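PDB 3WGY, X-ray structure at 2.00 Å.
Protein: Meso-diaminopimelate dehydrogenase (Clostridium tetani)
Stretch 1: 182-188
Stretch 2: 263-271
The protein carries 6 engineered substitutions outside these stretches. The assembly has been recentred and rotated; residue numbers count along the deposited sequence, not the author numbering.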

# COMPACT_ATOMS: atom_id res chain seq x y z
N LYS B 182 10.73 17.94 -0.77
CA LYS B 182 11.89 17.50 -1.53
C LYS B 182 11.81 16.01 -1.81
O LYS B 182 12.14 15.56 -2.90
N ALA B 183 11.37 15.23 -0.83
CA ALA B 183 11.24 13.80 -1.03
C ALA B 183 10.22 13.57 -2.14
O ALA B 183 10.48 12.86 -3.10
N ARG B 184 9.06 14.21 -1.99
CA ARG B 184 7.98 14.08 -2.97
C ARG B 184 8.36 14.58 -4.35
O ARG B 184 7.77 14.17 -5.35
N SER B 185 9.32 15.50 -4.41
CA SER B 185 9.75 15.99 -5.70
C SER B 185 10.56 14.82 -6.25
O SER B 185 10.83 13.87 -5.53
N GLY B 186 10.94 14.86 -7.52
CA GLY B 186 11.70 13.74 -8.04
C GLY B 186 13.19 13.74 -7.71
O GLY B 186 13.87 12.72 -7.90
N GLU B 187 13.70 14.86 -7.20
CA GLU B 187 15.12 14.97 -6.89
C GLU B 187 15.58 14.04 -5.77
O GLU B 187 15.09 14.11 -4.64
N GLN B 188 16.54 13.18 -6.08
CA GLN B 188 17.07 12.25 -5.10
C GLN B 188 18.00 12.94 -4.12
O GLN B 188 18.68 13.91 -4.46
N ALA B 263 13.58 9.52 -15.61
CA ALA B 263 12.23 9.95 -15.28
C ALA B 263 12.01 9.77 -13.79
O ALA B 263 12.42 8.77 -13.21
N LYS B 264 11.36 10.75 -13.16
CA LYS B 264 11.12 10.70 -11.72
C LYS B 264 9.82 9.98 -11.38
O LYS B 264 8.74 10.42 -11.76
N GLN B 265 9.93 8.88 -10.65
CA GLN B 265 8.76 8.11 -10.26
C GLN B 265 8.66 8.13 -8.74
O GLN B 265 9.59 7.72 -8.05
N VAL B 266 7.54 8.61 -8.22
CA VAL B 266 7.37 8.68 -6.77
C VAL B 266 6.12 7.99 -6.25
O VAL B 266 5.01 8.23 -6.74
N MET B 267 6.32 7.15 -5.24
CA MET B 267 5.27 6.41 -4.56
C MET B 267 5.21 6.92 -3.13
O MET B 267 6.25 7.19 -2.50
N GLU B 268 4.01 7.07 -2.60
CA GLU B 268 3.85 7.55 -1.24
C GLU B 268 2.69 6.88 -0.53
O GLU B 268 1.65 6.61 -1.12
N PHE B 269 2.90 6.56 0.74
CA PHE B 269 1.86 5.99 1.58
C PHE B 269 1.94 6.83 2.85
O PHE B 269 3.03 7.11 3.34
N ASN B 270 0.80 7.27 3.36
CA ASN B 270 0.83 8.06 4.58
C ASN B 270 -0.44 7.84 5.38
O ASN B 270 -1.46 7.40 4.85
N LEU B 271 -0.35 8.12 6.68
CA LEU B 271 -1.46 7.95 7.59
C LEU B 271 -1.69 9.22 8.41
O LEU B 271 -0.73 9.89 8.81

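Alternation along the strand 264-271 sets the contact: the CA-to-CB bonds of Lys264, Val266, Glu268 and Asn270 point toward the end of the helix and the turn after it, burying 317 Å² over both stretches.

The charged contact is a two-pronged salt bridge. Arg184 starts sideways, but its m, t, t side chain extends to Glu268, itself t, t. Arg184 NE donates to Glu268 OE2 at 2.8 Å (N-H...O angle 152°) and Arg184 NH2 to Glu268 OE1 at 2.8 Å (161°), so the carboxylate meets the guanidinium edge near its plane. Asn270 (chi1 p) braces the acceptor within its own strand, with Asn270 ND2 donating to Glu268 OE1 at 3.0 Å.

The apolar contact centres on Val266 (chi1 t). Val266 CG2 lies 3.7 Å from Arg184 O and 3.9 Å from Ser185 O, packing against backbone where the helix ends. Ser185 points away; its OG (chi1 p) turns back to Lys182 O at a very short 2.5 Å.

Lys264 (m, t, t, m) runs past Gly186, where an ideal CB would clash with Lys264 CD at 1.9 Å. Lys264 NZ approaches Gly186 O at 3.3 Å, but the angle is too poor for a hydrogen bond; Glu187 N, 3.1 Å from Lys264 NZ, is another donor.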

# COMPACT_ATOMS: atom_id res chain seq x y z
CB LYS B 182 13.18 17.85 -0.80
CG LYS B 182 13.43 19.35 -0.64
CD LYS B 182 13.22 20.11 -1.96
CE LYS B 182 11.74 20.40 -2.23
NZ LYS B 182 11.46 20.93 -3.59
CB ALA B 183 10.78 13.12 0.26
CB ARG B 184 6.74 14.83 -2.49
CG ARG B 184 6.00 14.13 -1.38
CD ARG B 184 5.09 15.11 -0.68
NE ARG B 184 4.23 14.43 0.28
CZ ARG B 184 3.60 15.06 1.26
NH1 ARG B 184 3.73 16.37 1.40
NH2 ARG B 184 2.81 14.37 2.08
CB SER B 185 10.64 17.23 -5.56
OG SER B 185 11.90 16.89 -4.99
CB GLU B 187 15.48 16.42 -6.56
CG GLU B 187 15.09 16.87 -5.18
CD GLU B 187 15.49 18.30 -4.89
OE1 GLU B 187 14.86 19.21 -5.46
OE2 GLU B 187 16.44 18.51 -4.11
CB GLN B 188 17.81 11.10 -5.81
CG GLN B 188 16.99 9.82 -5.94
CD GLN B 188 17.64 8.78 -6.85
OE1 GLN B 188 17.77 8.99 -8.06
NE2 GLN B 188 18.05 7.65 -6.27
CB ALA B 263 11.21 9.13 -16.07
CB LYS B 264 11.08 12.13 -11.16
CG LYS B 264 12.35 12.94 -11.44
CD LYS B 264 12.11 14.43 -11.21
CE LYS B 264 13.39 15.26 -11.36
NZ LYS B 264 14.37 15.03 -10.26
CB GLN B 265 8.89 6.67 -10.76
CG GLN B 265 9.44 6.55 -12.18
CD GLN B 265 8.39 6.74 -13.27
OE1 GLN B 265 7.71 7.77 -13.33
NE2 GLN B 265 8.26 5.75 -14.14
CB VAL B 266 7.34 10.15 -6.27
CG1 VAL B 266 7.30 10.18 -4.75
CG2 VAL B 266 8.56 10.91 -6.80
CB MET B 267 5.59 4.92 -4.54
CG MET B 267 5.79 4.29 -5.91
SD MET B 267 6.62 2.68 -5.75
CE MET B 267 5.40 1.75 -4.87
CB GLU B 268 3.64 9.08 -1.24
CG GLU B 268 3.30 9.65 0.13
CD GLU B 268 3.22 11.18 0.17
OE1 GLU B 268 2.75 11.71 1.20
OE2 GLU B 268 3.63 11.86 -0.79
CB PHE B 269 2.15 4.53 1.94
CG PHE B 269 1.12 3.91 2.85
CD1 PHE B 269 -0.09 3.44 2.34
CD2 PHE B 269 1.35 3.82 4.22
CE1 PHE B 269 -1.06 2.89 3.19
CE2 PHE B 269 0.39 3.28 5.07
CZ PHE B 269 -0.82 2.81 4.56
CB ASN B 270 1.05 9.55 4.28
CG ASN B 270 -0.12 10.20 3.58
OD1 ASN B 270 -1.25 10.14 4.06
ND2 ASN B 270 0.14 10.83 2.44
CB LEU B 271 -1.18 6.78 8.55
CG LEU B 271 -0.96 5.38 7.97
CD1 LEU B 271 -0.34 4.49 9.03
CD2 LEU B 271 -2.29 4.79 7.49